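Local coordinates for protein 4-alpha-glucanotransferase (Aquifex aeolicus, PDB 1TZ7) that is an amylomaltase, a 4-alpha-glucanotransferase built round an eight-stranded parallel beta/alpha barrel, at residues Thr31-Ile39 with Leu107-Tyr117. Sequence-based numbering, arbitrary orientation.
Sequences TSLPSPYGI and LKRFPLGEALY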
ATOM      1  N   THR A  31      -8.497  -4.286  -4.313  1.00 27.87           N
ATOM      2  CA  THR A  31      -9.672  -4.890  -3.655  1.00 25.07           C
ATOM      3  C   THR A  31     -10.961  -4.185  -4.054  1.00 22.75           C
ATOM      4  O   THR A  31     -12.024  -4.794  -4.063  1.00 21.76           O
ATOM      5  CB  THR A  31      -9.529  -4.851  -2.112  1.00 31.32           C
ATOM      6  OG1 THR A  31      -9.341  -3.500  -1.669  1.00 20.27           O
ATOM      7  CG2 THR A  31      -8.272  -5.586  -1.650  1.00 20.60           C
ATOM      8  N   SER A  32     -10.858  -2.896  -4.378  1.00 25.43           N
ATOM      9  CA  SER A  32     -12.032  -2.069  -4.667  1.00 25.36           C
ATOM     10  C   SER A  32     -12.593  -2.301  -6.080  1.00 24.16           C
ATOM     11  O   SER A  32     -13.700  -1.861  -6.390  1.00 25.39           O
ATOM     12  CB  SER A  32     -11.695  -0.586  -4.481  1.00 28.00           C
ATOM     13  OG  SER A  32     -11.308  -0.321  -3.150  1.00 28.86           O
ATOM     14  N   LEU A  33     -11.828  -2.994  -6.924  1.00 28.28           N
ATOM     15  CA  LEU A  33     -12.306  -3.387  -8.267  1.00 27.93           C
ATOM     16  C   LEU A  33     -13.577  -4.232  -8.140  1.00 28.21           C
ATOM     17  O   LEU A  33     -13.696  -5.041  -7.219  1.00 27.07           O
ATOM     18  CB  LEU A  33     -11.235  -4.211  -8.996  1.00 30.05           C
ATOM     19  CG  LEU A  33     -10.241  -3.571  -9.994  1.00 31.66           C
ATOM     20  CD1 LEU A  33     -10.438  -2.116 -10.329  1.00 25.15           C
ATOM     21  CD2 LEU A  33      -8.775  -3.953  -9.757  1.00 29.03           C
ATOM     22  N   PRO A  34     -14.527  -4.046  -9.069  1.00 27.53           N
ATOM     23  CA  PRO A  34     -15.818  -4.751  -9.015  1.00 24.22           C
ATOM     24  C   PRO A  34     -15.783  -6.174  -9.616  1.00 26.21           C
ATOM     25  O   PRO A  34     -16.633  -6.515 -10.440  1.00 23.13           O
ATOM     26  CB  PRO A  34     -16.734  -3.843  -9.838  1.00 27.34           C
ATOM     27  CG  PRO A  34     -15.829  -3.221 -10.861  1.00 26.19           C
ATOM     28  CD  PRO A  34     -14.448  -3.128 -10.222  1.00 28.94           C
ATOM     29  N   SER A  35     -14.822  -6.986  -9.193  1.00 25.50           N
ATOM     30  CA  SER A  35     -14.711  -8.357  -9.677  1.00 24.00           C
ATOM     31  C   SER A  35     -15.777  -9.243  -9.027  1.00 32.52           C
ATOM     32  O   SER A  35     -16.276  -8.927  -7.950  1.00 22.70           O
ATOM     33  CB  SER A  35     -13.320  -8.912  -9.380  1.00 29.90           C
ATOM     34  OG  SER A  35     -12.312  -8.057  -9.894  1.00 29.16           O
ATOM     35  N   PRO A  36     -16.126 -10.351  -9.686  1.00 32.03           N
ATOM     36  CA  PRO A  36     -17.328 -11.110  -9.335  1.00 34.00           C
ATOM     37  C   PRO A  36     -17.155 -12.102  -8.171  1.00 31.19           C
ATOM     38  O   PRO A  36     -18.113 -12.792  -7.850  1.00 25.05           O
ATOM     39  CB  PRO A  36     -17.657 -11.875 -10.640  1.00 29.33           C
ATOM     40  CG  PRO A  36     -16.502 -11.556 -11.616  1.00 33.43           C
ATOM     41  CD  PRO A  36     -15.413 -10.952 -10.821  1.00 35.16           C
ATOM     42  N   TYR A  37     -15.968 -12.172  -7.558  1.00 24.02           N
ATOM     43  CA  TYR A  37     -15.682 -13.250  -6.590  1.00 28.82           C
ATOM     44  C   TYR A  37     -15.437 -12.733  -5.161  1.00 29.15           C
ATOM     45  O   TYR A  37     -14.608 -13.274  -4.421  1.00 26.99           O
ATOM     46  CB  TYR A  37     -14.509 -14.098  -7.081  1.00 29.77           C
ATOM     47  CG  TYR A  37     -14.778 -14.723  -8.425  1.00 31.46           C
ATOM     48  CD1 TYR A  37     -15.708 -15.746  -8.558  1.00 28.64           C
ATOM     49  CD2 TYR A  37     -14.128 -14.273  -9.567  1.00 25.43           C
ATOM     50  CE1 TYR A  37     -15.973 -16.318  -9.788  1.00 44.71           C
ATOM     51  CE2 TYR A  37     -14.386 -14.838 -10.805  1.00 35.78           C
ATOM     52  CZ  TYR A  37     -15.312 -15.863 -10.908  1.00 37.71           C
ATOM     53  OH  TYR A  37     -15.577 -16.432 -12.133  1.00 35.11           O
ATOM     54  N   GLY A  38     -16.183 -11.693  -4.780  1.00 26.41           N
ATOM     55  CA  GLY A  38     -16.244 -11.250  -3.394  1.00 24.41           C
ATOM     56  C   GLY A  38     -15.259 -10.143  -3.094  1.00 26.03           C
ATOM     57  O   GLY A  38     -15.329  -9.507  -2.054  1.00 19.02           O
ATOM     58  N   ILE A  39     -14.339  -9.916  -4.020  1.00 26.57           N
ATOM     59  CA  ILE A  39     -13.275  -8.941  -3.834  1.00 23.79           C
ATOM     60  C   ILE A  39     -12.635  -8.621  -5.189  1.00 27.38           C
ATOM     61  O   ILE A  39     -12.711  -9.419  -6.121  1.00 23.50           O
ATOM     62  CB  ILE A  39     -12.204  -9.503  -2.839  1.00 24.64           C
ATOM     63  CG1 ILE A  39     -11.246  -8.404  -2.402  1.00 26.69           C
ATOM     64  CG2 ILE A  39     -11.433 -10.671  -3.469  1.00 22.44           C
ATOM     65  CD1 ILE A  39     -10.522  -8.717  -1.104  1.00 29.30           C
ATOM     66  N   LEU A 107     -16.085 -22.313  -9.699  1.00 48.23           N
ATOM     67  CA  LEU A 107     -16.297 -20.865  -9.725  1.00 46.68           C
ATOM     68  C   LEU A 107     -17.679 -20.515  -9.190  1.00 44.92           C
ATOM     69  O   LEU A 107     -18.642 -21.254  -9.398  1.00 50.32           O
ATOM     70  CB  LEU A 107     -16.134 -20.318 -11.148  1.00 45.40           C
ATOM     71  CG  LEU A 107     -14.715 -20.346 -11.727  1.00 47.91           C
ATOM     72  CD1 LEU A 107     -14.719 -19.811 -13.147  1.00 48.21           C
ATOM     73  CD2 LEU A 107     -13.742 -19.548 -10.854  1.00 42.48           C
ATOM     74  N   LYS A 108     -17.769 -19.381  -8.504  1.00 47.76           N
ATOM     75  CA  LYS A 108     -18.936 -19.061  -7.692  1.00 50.18           C
ATOM     76  C   LYS A 108     -19.099 -17.537  -7.550  1.00 44.00           C
ATOM     77  O   LYS A 108     -18.399 -16.899  -6.769  1.00 39.02           O
ATOM     78  CB  LYS A 108     -18.795 -19.706  -6.314  1.00 54.45           C
ATOM     79  CG  LYS A 108     -19.918 -19.384  -5.347  1.00 60.42           C
ATOM     80  CD  LYS A 108     -19.810 -20.220  -4.075  1.00 73.24           C
ATOM     81  CE  LYS A 108     -18.408 -20.128  -3.446  1.00 71.63           C
ATOM     82  NZ  LYS A 108     -18.420 -20.338  -1.967  1.00 67.09           N
ATOM     83  N   ARG A 109     -20.032 -16.975  -8.312  1.00 44.96           N
ATOM     84  CA  ARG A 109     -20.229 -15.527  -8.358  1.00 44.45           C
ATOM     85  C   ARG A 109     -20.831 -15.001  -7.046  1.00 44.05           C
ATOM     86  O   ARG A 109     -21.684 -15.646  -6.441  1.00 45.30           O
ATOM     87  CB  ARG A 109     -21.147 -15.151  -9.533  1.00 51.50           C
ATOM     88  CG  ARG A 109     -20.450 -14.387 -10.649  1.00 54.90           C
ATOM     89  CD  ARG A 109     -19.442 -15.223 -11.443  1.00 62.79           C
ATOM     90  NE  ARG A 109     -19.826 -15.372 -12.851  1.00 73.98           N
ATOM     91  CZ  ARG A 109     -19.830 -14.378 -13.745  1.00 76.68           C
ATOM     92  NH1 ARG A 109     -19.472 -13.147 -13.388  1.00 73.84           N
ATOM     93  NH2 ARG A 109     -20.196 -14.616 -15.001  1.00 81.25           N
ATOM     94  N   PHE A 110     -20.366 -13.828  -6.623  1.00 42.15           N
ATOM     95  CA  PHE A 110     -21.032 -13.049  -5.578  1.00 41.82           C
ATOM     96  C   PHE A 110     -21.474 -11.697  -6.159  1.00 41.39           C
ATOM     97  O   PHE A 110     -20.798 -11.143  -7.024  1.00 35.04           O
ATOM     98  CB  PHE A 110     -20.080 -12.813  -4.400  1.00 37.90           C
ATOM     99  CG  PHE A 110     -19.597 -14.080  -3.741  1.00 44.61           C
ATOM    100  CD1 PHE A 110     -20.266 -14.606  -2.643  1.00 46.26           C
ATOM    101  CD2 PHE A 110     -18.469 -14.743  -4.216  1.00 42.99           C
ATOM    102  CE1 PHE A 110     -19.819 -15.774  -2.034  1.00 40.98           C
ATOM    103  CE2 PHE A 110     -18.022 -15.911  -3.606  1.00 37.04           C
ATOM    104  CZ  PHE A 110     -18.697 -16.423  -2.519  1.00 49.77           C
ATOM    105  N   PRO A 111     -22.609 -11.169  -5.684  1.00 45.10           N
ATOM    106  CA  PRO A 111     -23.081  -9.840  -6.107  1.00 44.18           C
ATOM    107  C   PRO A 111     -22.115  -8.718  -5.705  1.00 40.25           C
ATOM    108  O   PRO A 111     -21.384  -8.857  -4.714  1.00 29.66           O
ATOM    109  CB  PRO A 111     -24.421  -9.690  -5.363  1.00 45.60           C
ATOM    110  CG  PRO A 111     -24.796 -11.073  -4.956  1.00 47.67           C
ATOM    111  CD  PRO A 111     -23.525 -11.797  -4.720  1.00 47.49           C
ATOM    112  N   LEU A 112     -22.116  -7.623  -6.468  1.00 39.91           N
ATOM    113  CA  LEU A 112     -21.198  -6.511  -6.212  1.00 41.59           C
ATOM    114  C   LEU A 112     -21.586  -5.797  -4.919  1.00 47.36           C
ATOM    115  O   LEU A 112     -22.650  -5.174  -4.832  1.00 49.78           O
ATOM    116  CB  LEU A 112     -21.213  -5.508  -7.378  1.00 40.22           C
ATOM    117  CG  LEU A 112     -20.855  -6.018  -8.784  1.00 47.16           C
ATOM    118  CD1 LEU A 112     -20.287  -4.955  -9.712  1.00 52.20           C
ATOM    119  CD2 LEU A 112     -20.096  -7.338  -8.845  1.00 54.57           C
ATOM    120  N   GLY A 113     -20.723  -5.899  -3.918  1.00 40.95           N
ATOM    121  CA  GLY A 113     -20.886  -5.158  -2.683  1.00 36.63           C
ATOM    122  C   GLY A 113     -19.551  -4.871  -2.035  1.00 36.48           C
ATOM    123  O   GLY A 113     -18.544  -4.694  -2.722  1.00 31.89           O
ATOM    124  N   GLU A 114     -19.535  -4.831  -0.710  1.00 32.25           N
ATOM    125  CA  GLU A 114     -18.292  -4.626   0.037  1.00 34.21           C
ATOM    126  C   GLU A 114     -17.409  -5.874  -0.025  1.00 30.44           C
ATOM    127  O   GLU A 114     -17.899  -6.983  -0.248  1.00 36.97           O
ATOM    128  CB  GLU A 114     -18.595  -4.279   1.497  1.00 34.06           C
ATOM    129  CG  GLU A 114     -19.428  -3.015   1.680  1.00 47.94           C
ATOM    130  CD  GLU A 114     -18.660  -1.748   1.345  1.00 61.30           C
ATOM    131  OE1 GLU A 114     -18.166  -1.088   2.282  1.00 72.16           O
ATOM    132  OE2 GLU A 114     -18.551  -1.412   0.140  1.00 66.77           O
ATOM    133  N   ALA A 115     -16.105  -5.680   0.172  1.00 29.47           N
ATOM    134  CA  ALA A 115     -15.141  -6.778   0.113  1.00 26.49           C
ATOM    135  C   ALA A 115     -15.448  -7.813   1.182  1.00 27.54           C
ATOM    136  O   ALA A 115     -15.533  -7.490   2.370  1.00 27.30           O
ATOM    137  CB  ALA A 115     -13.736  -6.252   0.281  1.00 30.62           C
ATOM    138  N   LEU A 116     -15.616  -9.057   0.750  1.00 19.72           N
ATOM    139  CA  LEU A 116     -16.021 -10.133   1.631  1.00 23.08           C
ATOM    140  C   LEU A 116     -14.777 -10.895   2.125  1.00 18.31           C
ATOM    141  O   LEU A 116     -14.552 -12.049   1.753  1.00 30.24           O
ATOM    142  CB  LEU A 116     -16.958 -11.096   0.883  1.00 28.53           C
ATOM    143  CG  LEU A 116     -18.477 -10.806   0.807  1.00 35.31           C
ATOM    144  CD1 LEU A 116     -18.957  -9.504   1.448  1.00 28.50           C
ATOM    145  CD2 LEU A 116     -19.103 -11.075  -0.565  1.00 39.90           C
ATOM    146  N   TYR A 117     -13.983 -10.232   2.965  1.00 21.82           N
ATOM    147  CA  TYR A 117     -12.665 -10.749   3.352  1.00 22.64           C
ATOM    148  C   TYR A 117     -12.761 -12.151   3.954  1.00 30.06           C
ATOM    149  O   TYR A 117     -12.094 -13.075   3.497  1.00 25.36           O
ATOM    150  CB  TYR A 117     -11.984  -9.794   4.336  1.00 24.77           C
ATOM    151  CG  TYR A 117     -11.344  -8.602   3.663  1.00 23.25           C
ATOM    152  CD1 TYR A 117     -11.884  -7.328   3.798  1.00 27.44           C
ATOM    153  CD2 TYR A 117     -10.206  -8.753   2.882  1.00 27.55           C
ATOM    154  CE1 TYR A 117     -11.307  -6.237   3.180  1.00 27.55           C
ATOM    155  CE2 TYR A 117      -9.615  -7.668   2.256  1.00 28.27           C
ATOM    156  CZ  TYR A 117     -10.168  -6.411   2.408  1.00 18.93           C
ATOM    157  OH  TYR A 117      -9.586  -5.332   1.788  1.00 18.89           O
TER
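Phe110 N gives its hydrogen to Pro36 O at 2.8 Å, almost straight at 176°, and Leu116 N does the same to Gly38 O at 2.9 Å. These are the two backbone hydrogen bonds between the loops. Each acceptor also takes a longer CA-H...O contact, Pro36 O from Arg109 CA and Gly38 O from Ala115 CA.

The Tyr37 ring reaches Leu107, Lys108 and Arg109, crossing Leu107 at a slant. With CG anti to its carbonyl carbon (chi1 -59°), the ring swings back toward 107-109 although its CB bond points away. The ring edge meets Lys108 O, with CD1 3.4 Å away. Leu107 CD1 comes within 3.6 Å of Tyr37 OH, whose hydrogen-bond partner is Glu94. The Arg109 chain bends at chi2 and chi3, bringing NH1 to 3.5 Å from Pro36 CB, which lies at the guanidinium edge. Phe110 CD2 packs on the Tyr37-Gly38 peptide.

Apolar contacts continue along both loops. Leu112 CD1 meets CB of Pro34, the central residue of an inverse gamma turn. Ile39 CD1 reaches Tyr117 CE2 at 3.6 Å, the side chains crossing nearly perpendicularly. Tyr117 OH is hydrogen-bonded to Trp479 O.

This loop-on-loop packing in a beta/alpha-barrel enzyme joins the link from strand 23-27 to helix 44-56 with the segment leading into helix 117-133, where Leu116 is the N-cap.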